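2,3-dihydroxybenzoate-AMP ligase (Thermobifida fusca, PDB 6E97) is an AMP-binding enzyme of the ANL superfamily, built from a large N-terminal part and a smaller C-terminal domain. Local coordinates at residues 281-286 with 311-316; 244-249 with 344-349; 447-452 with 508-513. All coordinates share one frame; numbering follows the deposited sequence.

Contact 1 of 3, residues 281-286 with 311-316; sequences ITAVVP and VLQVGG. With J2J (5'-O-[(S)-[(2,3-dihydroxybenzene-1-carbonyl)oxy](hydroxy)phosphoryl]adenosine), chain C.
The first torsion of Gln313 (chi1 -53°) sets CG beside its own backbone N, and from there the extended chain carries amide oxygen OE1 to the methyl of Ala283: OE1 to Ala283 CB is 3.4 Å. In Thr282, on the opposite face of the sheet, OG1 takes the position anti to the backbone N, which leaves methyl CG2 to meet Leu312 CD1 at 3.7 Å. That turn also suits the hydroxyl, which is hydrogen-bonded to the carbonyl of Leu233 on strand 231-234. The amide end of Gln313 is likewise held from beyond the pair, NE2 bonding to Gln336 OE1 and to Ser246 O.

Four backbone hydrogen bonds give the evidence for a parallel pairing. Thr282 N reaches Val311 O at 3.3 Å, and Gln313 N returns to Thr282 O at 2.8 Å with an N-H...O angle of 166°. Val284 N then bonds to Gln313 O at 2.9 Å, and Gly315 N to Val284 O at 3.1 Å. The strand directions differ by only 17°. Strands 281-284 and 311-315 are the neighbouring strands of a beta-alpha-beta unit whose connecting helix, 286-297, begins directly after the N-cap residue Val285. Trp292 of this helix packs on Thr282, Val284 and Leu312, so it covers the face those side chains share.

Apolar contacts continue along both faces. Ile281 CG1 and CD1 run alongside CB of Val311 on the face they share with Ala283 and Gln313. Val284 CG2 stands 4.0 Å from Val314 CG2, while the other methyl of Val314, CG1, touches the Pro286 ring at the start of the helix. Just beyond Gly315, the backbone N of Gly316 approaches N7 of the adenine of J2J to 3.1 Å.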
loop_
_atom_site.group_PDB
_atom_site.type_symbol
_atom_site.label_atom_id
_atom_site.label_comp_id
_atom_site.label_asym_id
_atom_site.label_seq_id
_atom_site.Cartn_x
_atom_site.Cartn_y
_atom_site.Cartn_z
ATOM N N ILE A 281 -15.881 10.494 1.641
ATOM C CA ILE A 281 -14.893 9.782 2.448
ATOM C C ILE A 281 -13.575 9.794 1.693
ATOM O O ILE A 281 -13.550 9.710 0.461
ATOM C CB ILE A 281 -15.359 8.340 2.773
ATOM C CG1 ILE A 281 -14.234 7.542 3.454
ATOM C CG2 ILE A 281 -15.861 7.623 1.522
ATOM C CD1 ILE A 281 -14.696 6.226 4.059
ATOM N N THR A 282 -12.474 9.906 2.434
ATOM C CA THR A 282 -11.150 9.783 1.829
ATOM C C THR A 282 -10.197 9.191 2.856
ATOM O O THR A 282 -10.511 9.104 4.046
ATOM C CB THR A 282 -10.628 11.130 1.290
ATOM O OG1 THR A 282 -9.406 10.919 0.568
ATOM C CG2 THR A 282 -10.376 12.106 2.416
ATOM N N ALA A 283 -9.026 8.770 2.380
ATOM C CA ALA A 283 -8.005 8.143 3.215
ATOM C C ALA A 283 -6.672 8.845 3.002
ATOM O O ALA A 283 -6.267 9.065 1.855
ATOM C CB ALA A 283 -7.867 6.650 2.892
ATOM N N VAL A 284 -5.980 9.178 4.099
ATOM C CA VAL A 284 -4.695 9.874 4.029
ATOM C C VAL A 284 -3.758 9.322 5.098
ATOM O O VAL A 284 -4.171 8.609 6.017
ATOM C CB VAL A 284 -4.843 11.407 4.180
ATOM C CG1 VAL A 284 -5.805 11.956 3.130
ATOM C CG2 VAL A 284 -5.305 11.782 5.591
ATOM N N VAL A 285 -2.475 9.647 4.947
ATOM C CA VAL A 285 -1.460 9.357 5.961
ATOM C C VAL A 285 -1.345 10.576 6.874
ATOM O O VAL A 285 -1.811 11.665 6.510
ATOM C CB VAL A 285 -0.109 8.996 5.323
ATOM C CG1 VAL A 285 -0.162 7.626 4.675
ATOM C CG2 VAL A 285 0.318 10.061 4.317
ATOM N N PRO A 286 -0.760 10.452 8.058
ATOM C CA PRO A 286 -0.810 11.555 9.033
ATOM C C PRO A 286 -0.195 12.847 8.511
ATOM O O PRO A 286 -0.755 13.921 8.754
ATOM C CB PRO A 286 -0.035 10.992 10.233
ATOM C CG PRO A 286 -0.356 9.520 10.174
ATOM C CD PRO A 286 -0.317 9.191 8.685
ATOM N N VAL A 311 -16.294 11.182 6.454
ATOM C CA VAL A 311 -15.276 10.388 7.128
ATOM C C VAL A 311 -13.923 10.746 6.545
ATOM O O VAL A 311 -13.748 10.747 5.320
ATOM C CB VAL A 311 -15.527 8.875 6.979
ATOM C CG1 VAL A 311 -14.449 8.079 7.713
ATOM C CG2 VAL A 311 -16.911 8.517 7.487
ATOM N N LEU A 312 -12.970 11.041 7.419
ATOM C CA LEU A 312 -11.572 11.197 7.045
ATOM C C LEU A 312 -10.808 10.043 7.678
ATOM O O LEU A 312 -10.661 9.989 8.904
ATOM C CB LEU A 312 -11.022 12.548 7.505
ATOM C CG LEU A 312 -9.521 12.760 7.293
ATOM C CD1 LEU A 312 -9.208 12.919 5.813
ATOM C CD2 LEU A 312 -9.003 13.962 8.094
ATOM N N GLN A 313 -10.343 9.107 6.855
ATOM C CA GLN A 313 -9.519 8.021 7.376
ATOM C C GLN A 313 -8.070 8.470 7.455
ATOM O O GLN A 313 -7.545 9.050 6.505
ATOM C CB GLN A 313 -9.603 6.782 6.490
ATOM C CG GLN A 313 -10.984 6.267 6.167
ATOM C CD GLN A 313 -10.897 4.999 5.344
ATOM O OE1 GLN A 313 -10.531 5.034 4.168
ATOM N NE2 GLN A 313 -11.187 3.866 5.968
ATOM N N VAL A 314 -7.408 8.174 8.573
ATOM C CA VAL A 314 -5.980 8.440 8.720
ATOM C C VAL A 314 -5.304 7.149 9.166
ATOM O O VAL A 314 -5.699 6.560 10.178
ATOM C CB VAL A 314 -5.697 9.578 9.711
ATOM C CG1 VAL A 314 -4.210 9.848 9.774
ATOM C CG2 VAL A 314 -6.465 10.843 9.297
ATOM N N GLY A 315 -4.300 6.710 8.412
ATOM C CA GLY A 315 -3.632 5.459 8.703
ATOM C C GLY A 315 -2.272 5.382 8.047
ATOM O O GLY A 315 -1.816 6.329 7.402
ATOM N N GLY A 316 -1.624 4.229 8.215
ATOM C CA GLY A 316 -0.319 3.969 7.650
ATOM C C GLY A 316 0.838 4.321 8.565
ATOM O O GLY A 316 1.928 3.746 8.432
HETATM C C2 J2J C . 0.683 3.180 13.342
HETATM N N3 J2J C . 1.284 2.391 12.440
HETATM C C4 J2J C . 0.617 1.936 11.356
HETATM C C6 J2J C . -1.377 3.183 12.194
HETATM C C8 J2J C . -0.133 1.035 9.513
HETATM C C9 J2J C . -5.029 0.089 6.102
HETATM C C12 J2J C . -4.245 1.018 6.791
HETATM C C15 J2J C . -2.851 1.042 6.675
HETATM C C18 J2J C . -2.176 0.128 5.868
HETATM C C21 J2J C . -0.677 0.135 5.741
HETATM C C3 J2J C . -2.965 -0.884 5.134
HETATM C C5 J2J C . -0.785 2.309 11.163
HETATM N N1 J2J C . -0.598 3.562 13.233
HETATM N N6 J2J C . -2.660 3.579 12.106
HETATM O O3 J2J C . -2.334 -1.788 4.342
HETATM O O6 J2J C . -5.210 -1.774 4.617
HETATM C "C1'" J2J C . 2.272 0.581 10.110
HETATM C "C2'" J2J C . 2.538 -0.645 10.977
HETATM C "C3'" J2J C . 2.085 -1.752 10.040
HETATM C "C4'" J2J C . 2.633 -1.263 8.712
HETATM C "C5'" J2J C . 2.027 -1.857 7.466
HETATM C C61 J2J C . -4.441 -0.869 5.284
HETATM N N7 J2J C . -1.193 1.722 10.018
HETATM N N9 J2J C . 0.937 1.161 10.322
HETATM O O17 J2J C . -0.078 1.106 6.165
HETATM O O1P J2J C . 2.038 -2.675 4.504
HETATM O "O2'" J2J C . 3.938 -0.698 11.202
HETATM O O2P J2J C . 0.013 -1.009 5.113
HETATM O "O3'" J2J C . 2.528 -3.047 10.404
HETATM O O3P J2J C . 2.126 -0.147 4.059
HETATM O "O4'" J2J C . 2.389 0.168 8.761
HETATM O "O5'" J2J C . 2.382 -1.100 6.317
HETATM P P J2J C . 1.617 -1.282 4.927
#

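Contact 2 of 3, residues 244-249 with 344-349; sequences MSSPGF and GLVNYT. With J2J (5'-O-[(S)-[(2,3-dihydroxybenzene-1-carbonyl)oxy](hydroxy)phosphoryl]adenosine), chain C.
Ser246 and Val346 meet at the phenolic end of J2J. The polar part of the contact rests on Ser246 OG, which shares a hydrogen bond of 2.5 Å with J2J O6; either oxygen could be the donor. With chi1 at -55°, OG lies beside the backbone N and anti to the carbonyl carbon, a setting that directs it to the ligand hydroxyl.

Van der Waals packing comes from Val346, whose methyl CG2 rests against the two oxygens of that bond, 3.9 Å from Ser246 OG and 3.6 Å from J2J O6.

A third kind of approach is polar but not bonded. The carbonyl oxygen of Ser246 lies in the plane of the Tyr348 ring, at its edge, with Tyr348 CE1 3.6 Å away. Ser246 O is also 3.4 Å from Tyr348 OH, but the angle there is too poor for a hydrogen bond. Both atoms are satisfied by other residues: the tyrosine hydroxyl pairs with Ser220 OG of helix 210-223, and the carbonyl receives Gln313 NE2. No hydrogen bond passes directly from one segment to the other.

The backbone adds a bend at this point, because the peptide bond between Ser246 and Pro247 is cis, in the turn that separates helix 241-245 from helix 248-255. Facing this turn is strand 344-348, from which Val346 and Tyr348 both point toward it. Ser246 and Val346 line the buried pocket that receives the dihydroxybenzoyl ring of J2J, and Tyr348 packs behind Ser246 as a second-shell residue, in the large part of an AMP-binding enzyme.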
loop_
_atom_site.group_PDB
_atom_site.type_symbol
_atom_site.label_atom_id
_atom_site.label_comp_id
_atom_site.label_asym_id
_atom_site.label_seq_id
_atom_site.Cartn_x
_atom_site.Cartn_y
_atom_site.Cartn_z
ATOM N N MET A 244 -6.798 0.890 -1.647
ATOM C CA MET A 244 -7.380 -0.127 -2.515
ATOM C C MET A 244 -8.482 -0.928 -1.828
ATOM O O MET A 244 -9.486 -1.260 -2.469
ATOM C CB MET A 244 -6.290 -1.073 -3.033
ATOM C CG MET A 244 -6.827 -2.224 -3.881
ATOM S SD MET A 244 -5.585 -2.930 -4.975
ATOM C CE MET A 244 -4.315 -3.444 -3.821
ATOM N N SER A 245 -8.339 -1.242 -0.526
ATOM C CA SER A 245 -9.279 -2.164 0.104
ATOM C C SER A 245 -9.790 -1.781 1.488
ATOM O O SER A 245 -10.594 -2.542 2.042
ATOM C CB SER A 245 -8.650 -3.563 0.208
ATOM O OG SER A 245 -7.505 -3.544 1.048
ATOM N N SER A 246 -9.386 -0.652 2.070
ATOM C CA SER A 246 -9.676 -0.364 3.477
ATOM C C SER A 246 -10.454 0.935 3.684
ATOM O O SER A 246 -10.029 1.800 4.459
ATOM C CB SER A 246 -8.380 -0.336 4.284
ATOM O OG SER A 246 -7.669 -1.538 4.125
ATOM N N PRO A 247 -11.638 1.084 3.055
ATOM C CA PRO A 247 -12.292 0.176 2.102
ATOM C C PRO A 247 -11.834 0.433 0.663
ATOM O O PRO A 247 -12.019 -0.410 -0.210
ATOM C CB PRO A 247 -13.775 0.499 2.276
ATOM C CG PRO A 247 -13.797 1.941 2.655
ATOM C CD PRO A 247 -12.506 2.227 3.399
ATOM N N GLY A 248 -11.244 1.600 0.431
ATOM C CA GLY A 248 -10.606 1.927 -0.826
ATOM C C GLY A 248 -11.541 1.920 -2.032
ATOM O O GLY A 248 -12.781 1.978 -1.933
ATOM N N PHE A 249 -10.902 1.856 -3.210
ATOM C CA PHE A 249 -11.678 1.890 -4.446
ATOM C C PHE A 249 -12.403 0.575 -4.698
ATOM O O PHE A 249 -13.494 0.580 -5.272
ATOM C CB PHE A 249 -10.790 2.284 -5.641
ATOM C CG PHE A 249 -9.820 1.218 -6.118
ATOM C CD1 PHE A 249 -10.230 0.206 -6.973
ATOM C CD2 PHE A 249 -8.472 1.295 -5.795
ATOM C CE1 PHE A 249 -9.334 -0.742 -7.437
ATOM C CE2 PHE A 249 -7.570 0.358 -6.262
ATOM C CZ PHE A 249 -8.002 -0.666 -7.084
ATOM N N GLY A 344 -2.291 -8.527 5.742
ATOM C CA GLY A 344 -3.608 -8.925 6.191
ATOM C C GLY A 344 -4.268 -7.940 7.133
ATOM O O GLY A 344 -4.831 -6.928 6.699
ATOM N N LEU A 345 -4.177 -8.233 8.434
ATOM C CA LEU A 345 -4.932 -7.554 9.484
ATOM C C LEU A 345 -5.145 -6.063 9.218
ATOM O O LEU A 345 -4.190 -5.314 8.958
ATOM C CB LEU A 345 -4.210 -7.743 10.820
ATOM C CG LEU A 345 -4.894 -7.103 12.025
ATOM C CD1 LEU A 345 -6.237 -7.769 12.299
ATOM C CD2 LEU A 345 -3.962 -7.181 13.235
ATOM N N VAL A 346 -6.413 -5.640 9.317
ATOM C CA VAL A 346 -6.816 -4.240 9.269
ATOM C C VAL A 346 -7.708 -3.949 10.470
ATOM O O VAL A 346 -8.640 -4.710 10.759
ATOM C CB VAL A 346 -7.557 -3.884 7.965
ATOM C CG1 VAL A 346 -7.947 -2.412 7.977
ATOM C CG2 VAL A 346 -6.701 -4.207 6.763
ATOM N N ASN A 347 -7.428 -2.837 11.145
ATOM C CA ASN A 347 -8.119 -2.365 12.335
ATOM C C ASN A 347 -8.715 -0.989 12.057
ATOM O O ASN A 347 -8.042 -0.117 11.496
ATOM C CB ASN A 347 -7.149 -2.271 13.528
ATOM C CG ASN A 347 -6.494 -3.593 13.853
ATOM O OD1 ASN A 347 -7.106 -4.445 14.481
ATOM N ND2 ASN A 347 -5.250 -3.768 13.446
ATOM N N TYR A 348 -9.969 -0.796 12.464
ATOM C CA TYR A 348 -10.696 0.454 12.288
ATOM C C TYR A 348 -11.261 0.927 13.618
ATOM O O TYR A 348 -11.844 0.133 14.361
ATOM C CB TYR A 348 -11.892 0.291 11.341
ATOM C CG TYR A 348 -11.595 -0.115 9.923
ATOM C CD1 TYR A 348 -11.289 0.841 8.965
ATOM C CD2 TYR A 348 -11.677 -1.446 9.527
ATOM C CE1 TYR A 348 -11.045 0.488 7.663
ATOM C CE2 TYR A 348 -11.418 -1.808 8.219
ATOM C CZ TYR A 348 -11.108 -0.827 7.296
ATOM O OH TYR A 348 -10.864 -1.165 5.991
ATOM N N THR A 349 -11.155 2.223 13.899
ATOM C CA THR A 349 -12.103 2.791 14.846
ATOM C C THR A 349 -13.463 2.808 14.168
ATOM O O THR A 349 -13.560 2.941 12.943
ATOM C CB THR A 349 -11.713 4.200 15.309
ATOM O OG1 THR A 349 -11.651 5.101 14.192
ATOM C CG2 THR A 349 -10.391 4.195 16.060
HETATM C C2 J2J C . 0.683 3.180 13.342
HETATM N N3 J2J C . 1.284 2.391 12.440
HETATM C C4 J2J C . 0.617 1.936 11.356
HETATM C C6 J2J C . -1.377 3.183 12.194
HETATM C C8 J2J C . -0.133 1.035 9.513
HETATM C C9 J2J C . -5.029 0.089 6.102
HETATM C C12 J2J C . -4.245 1.018 6.791
HETATM C C15 J2J C . -2.851 1.042 6.675
HETATM C C18 J2J C . -2.176 0.128 5.868
HETATM C C21 J2J C . -0.677 0.135 5.741
HETATM C C3 J2J C . -2.965 -0.884 5.134
HETATM C C5 J2J C . -0.785 2.309 11.163
HETATM N N1 J2J C . -0.598 3.562 13.233
HETATM N N6 J2J C . -2.660 3.579 12.106
HETATM O O3 J2J C . -2.334 -1.788 4.342
HETATM O O6 J2J C . -5.210 -1.774 4.617
HETATM C "C1'" J2J C . 2.272 0.581 10.110
HETATM C "C2'" J2J C . 2.538 -0.645 10.977
HETATM C "C3'" J2J C . 2.085 -1.752 10.040
HETATM C "C4'" J2J C . 2.633 -1.263 8.712
HETATM C "C5'" J2J C . 2.027 -1.857 7.466
HETATM C C61 J2J C . -4.441 -0.869 5.284
HETATM N N7 J2J C . -1.193 1.722 10.018
HETATM N N9 J2J C . 0.937 1.161 10.322
HETATM O O17 J2J C . -0.078 1.106 6.165
HETATM O O1P J2J C . 2.038 -2.675 4.504
HETATM O "O2'" J2J C . 3.938 -0.698 11.202
HETATM O O2P J2J C . 0.013 -1.009 5.113
HETATM O "O3'" J2J C . 2.528 -3.047 10.404
HETATM O O3P J2J C . 2.126 -0.147 4.059
HETATM O "O4'" J2J C . 2.389 0.168 8.761
HETATM O "O5'" J2J C . 2.382 -1.100 6.317
HETATM P P J2J C . 1.617 -1.282 4.927
#

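Contact 3 of 3, residues 447-452 with 508-513; sequences EKVSAE and SYKIPD. With J2J (5'-O-[(S)-[(2,3-dihydroxybenzene-1-carbonyl)oxy](hydroxy)phosphoryl]adenosine), chain C.
Tyr509 leans on Glu447, and its side chain can be followed outward atom by atom. CB lies 3.1 Å from Glu447 OE1, and CG is next to the same carboxylate, whose plane is turned 31° from that of the ring. At CD1 the surroundings become aliphatic: Glu447 CB sits over one face, 4.0 Å from the centroid of the Tyr509 ring and 28° off its normal, in a CH-pi contact, while Val449 CG2 reaches CD1 at 3.9 Å from near the ring plane. CD2, across the ring from CD1, meets Glu447 OE2 at 3.8 Å over the same face as Glu447 CB. Farther out, the carbonyl oxygen of Lys448 lies in plane at the edge, 3.2 Å from CE1. The tip, OH, donates to a water at 2.7 Å, and that water donates in turn to Lys448 O at 2.8 Å; His112 NE2 is a further partner of the hydroxyl.

Both methyls of Val449 lie against CG of Lys510, whose NZ forms salt bridges with Glu116 and Glu453. Segment 447-452 runs from the second strand of an antiparallel hairpin to helix 451-459, with Ser450 as its N-cap.

Lys448 points away from Tyr509; its NZ bonds to J2J O3P at 3.1 Å and also to Gly446 O. The two segments thus meet through a CH-pi contact, aliphatic packing, carboxylate and carbonyl oxygens set against tyrosine carbons, and a water bridge, with no direct hydrogen bond, while the lysine's positive charge would probably help to balance the ligand phosphate.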
loop_
_atom_site.group_PDB
_atom_site.type_symbol
_atom_site.label_atom_id
_atom_site.label_comp_id
_atom_site.label_asym_id
_atom_site.label_seq_id
_atom_site.Cartn_x
_atom_site.Cartn_y
_atom_site.Cartn_z
ATOM N N GLU A 447 5.338 5.782 4.431
ATOM C CA GLU A 447 6.163 5.054 3.479
ATOM C C GLU A 447 7.277 4.343 4.237
ATOM O O GLU A 447 7.965 4.957 5.055
ATOM C CB GLU A 447 6.726 6.009 2.426
ATOM C CG GLU A 447 5.656 6.571 1.480
ATOM C CD GLU A 447 6.194 7.665 0.564
ATOM O OE1 GLU A 447 7.060 8.444 1.021
ATOM O OE2 GLU A 447 5.759 7.740 -0.611
ATOM N N LYS A 448 7.436 3.046 3.982
ATOM C CA LYS A 448 8.314 2.206 4.790
ATOM C C LYS A 448 9.683 2.073 4.130
ATOM O O LYS A 448 9.779 1.808 2.928
ATOM C CB LYS A 448 7.689 0.826 5.003
ATOM C CG LYS A 448 6.192 0.837 5.286
ATOM C CD LYS A 448 5.838 1.673 6.510
ATOM C CE LYS A 448 4.398 1.431 6.972
ATOM N NZ LYS A 448 3.341 1.920 6.036
ATOM N N VAL A 449 10.740 2.249 4.923
ATOM C CA VAL A 449 12.118 2.206 4.441
ATOM C C VAL A 449 12.896 1.203 5.284
ATOM O O VAL A 449 12.935 1.318 6.513
ATOM C CB VAL A 449 12.787 3.589 4.505
ATOM C CG1 VAL A 449 14.227 3.509 4.025
ATOM C CG2 VAL A 449 11.994 4.595 3.694
ATOM N N SER A 450 13.517 0.227 4.635
ATOM C CA SER A 450 14.371 -0.715 5.344
ATOM C C SER A 450 15.764 -0.115 5.478
ATOM O O SER A 450 16.400 0.227 4.474
ATOM C CB SER A 450 14.421 -2.053 4.608
ATOM O OG SER A 450 15.494 -2.861 5.064
ATOM N N ALA A 451 16.233 0.032 6.722
ATOM C CA ALA A 451 17.567 0.585 6.931
ATOM C C ALA A 451 18.621 -0.276 6.252
ATOM O O ALA A 451 19.539 0.244 5.611
ATOM C CB ALA A 451 17.862 0.715 8.428
ATOM N N GLU A 452 18.495 -1.597 6.372
ATOM C CA GLU A 452 19.480 -2.498 5.789
ATOM C C GLU A 452 19.578 -2.325 4.274
ATOM O O GLU A 452 20.677 -2.377 3.709
ATOM C CB GLU A 452 19.126 -3.934 6.152
ATOM C CG GLU A 452 20.045 -4.964 5.550
ATOM C CD GLU A 452 19.691 -6.367 5.984
ATOM O OE1 GLU A 452 18.661 -6.533 6.681
ATOM O OE2 GLU A 452 20.447 -7.300 5.633
ATOM N N SER A 508 12.026 6.579 -4.455
ATOM C CA SER A 508 12.209 7.993 -4.136
ATOM C C SER A 508 12.251 8.250 -2.634
ATOM O O SER A 508 13.096 9.012 -2.152
ATOM C CB SER A 508 11.086 8.803 -4.776
ATOM O OG SER A 508 11.038 8.558 -6.168
ATOM N N TYR A 509 11.343 7.629 -1.877
ATOM C CA TYR A 509 11.193 7.896 -0.448
ATOM C C TYR A 509 12.224 7.181 0.417
ATOM O O TYR A 509 12.240 7.404 1.633
ATOM C CB TYR A 509 9.787 7.499 0.009
ATOM C CG TYR A 509 9.433 6.057 -0.294
ATOM C CD1 TYR A 509 9.723 5.046 0.613
ATOM C CD2 TYR A 509 8.816 5.707 -1.492
ATOM C CE1 TYR A 509 9.408 3.733 0.342
ATOM C CE2 TYR A 509 8.499 4.396 -1.776
ATOM C CZ TYR A 509 8.795 3.410 -0.854
ATOM O OH TYR A 509 8.482 2.095 -1.125
ATOM N N LYS A 510 13.067 6.328 -0.170
ATOM C CA LYS A 510 14.149 5.665 0.551
ATOM C C LYS A 510 15.454 6.449 0.513
ATOM O O LYS A 510 16.394 6.090 1.229
ATOM C CB LYS A 510 14.379 4.258 -0.015
ATOM C CG LYS A 510 13.165 3.346 0.109
ATOM C CD LYS A 510 13.398 1.995 -0.543
ATOM C CE LYS A 510 12.124 1.162 -0.500
ATOM N NZ LYS A 510 12.303 -0.150 -1.186
ATOM N N ILE A 511 15.537 7.493 -0.302
ATOM C CA ILE A 511 16.730 8.351 -0.316
ATOM C C ILE A 511 16.802 9.114 1.002
ATOM O O ILE A 511 15.805 9.736 1.401
ATOM C CB ILE A 511 16.678 9.314 -1.501
ATOM C CG1 ILE A 511 16.396 8.560 -2.812
ATOM C CG2 ILE A 511 17.966 10.143 -1.569
ATOM C CD1 ILE A 511 17.528 7.695 -3.312
ATOM N N PRO A 512 17.943 9.115 1.696
ATOM C CA PRO A 512 18.001 9.727 3.032
ATOM C C PRO A 512 17.691 11.219 3.023
ATOM O O PRO A 512 18.161 11.971 2.165
ATOM C CB PRO A 512 19.446 9.464 3.475
ATOM C CG PRO A 512 19.862 8.268 2.695
ATOM C CD PRO A 512 19.195 8.419 1.360
ATOM N N ASP A 513 16.898 11.643 4.008
ATOM C CA ASP A 513 16.670 13.068 4.227
ATOM C C ASP A 513 17.944 13.760 4.682
ATOM O O ASP A 513 18.205 14.909 4.306
ATOM C CB ASP A 513 15.574 13.273 5.270
ATOM C CG ASP A 513 14.218 12.825 4.788
ATOM O OD1 ASP A 513 13.687 13.456 3.849
ATOM O OD2 ASP A 513 13.689 11.832 5.335
HETATM C C2 J2J C . 0.683 3.180 13.342
HETATM N N3 J2J C . 1.284 2.391 12.440
HETATM C C4 J2J C . 0.617 1.936 11.356
HETATM C C6 J2J C . -1.377 3.183 12.194
HETATM C C8 J2J C . -0.133 1.035 9.513
HETATM C C9 J2J C . -5.029 0.089 6.102
HETATM C C12 J2J C . -4.245 1.018 6.791
HETATM C C15 J2J C . -2.851 1.042 6.675
HETATM C C18 J2J C . -2.176 0.128 5.868
HETATM C C21 J2J C . -0.677 0.135 5.741
HETATM C C3 J2J C . -2.965 -0.884 5.134
HETATM C C5 J2J C . -0.785 2.309 11.163
HETATM N N1 J2J C . -0.598 3.562 13.233
HETATM N N6 J2J C . -2.660 3.579 12.106
HETATM O O3 J2J C . -2.334 -1.788 4.342
HETATM O O6 J2J C . -5.210 -1.774 4.617
HETATM C "C1'" J2J C . 2.272 0.581 10.110
HETATM C "C2'" J2J C . 2.538 -0.645 10.977
HETATM C "C3'" J2J C . 2.085 -1.752 10.040
HETATM C "C4'" J2J C . 2.633 -1.263 8.712
HETATM C "C5'" J2J C . 2.027 -1.857 7.466
HETATM C C61 J2J C . -4.441 -0.869 5.284
HETATM N N7 J2J C . -1.193 1.722 10.018
HETATM N N9 J2J C . 0.937 1.161 10.322
HETATM O O17 J2J C . -0.078 1.106 6.165
HETATM O O1P J2J C . 2.038 -2.675 4.504
HETATM O "O2'" J2J C . 3.938 -0.698 11.202
HETATM O O2P J2J C . 0.013 -1.009 5.113
HETATM O "O3'" J2J C . 2.528 -3.047 10.404
HETATM O O3P J2J C . 2.126 -0.147 4.059
HETATM O "O4'" J2J C . 2.389 0.168 8.761
HETATM O "O5'" J2J C . 2.382 -1.100 6.317
HETATM P P J2J C . 1.617 -1.282 4.927
HETATM O O HOH W 1 8.263 0.468 0.994
#

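How the contacts relate
Along the chain, contact 1 is nested inside the loop closed by contact 2, and contact 3 follows both. Contacts 1 and 2 have centres about 11 Å apart and reach the same nine-stranded mixed sheet, where strand 334-341 separates strands 311-315 and 344-348; Gln313 and Ser246 join them directly. Contact 3, its centre about 22 Å from that of contact 1 and 24 Å from that of contact 2, lies toward the C-terminal domain and touches contact 1 where Lys448 nears Gly316. All three border J2J: contact 1 at the adenine, contact 2 at the phenolic ring and contact 3 at the phosphate, so the ligand is held where the two parts of the enzyme meet.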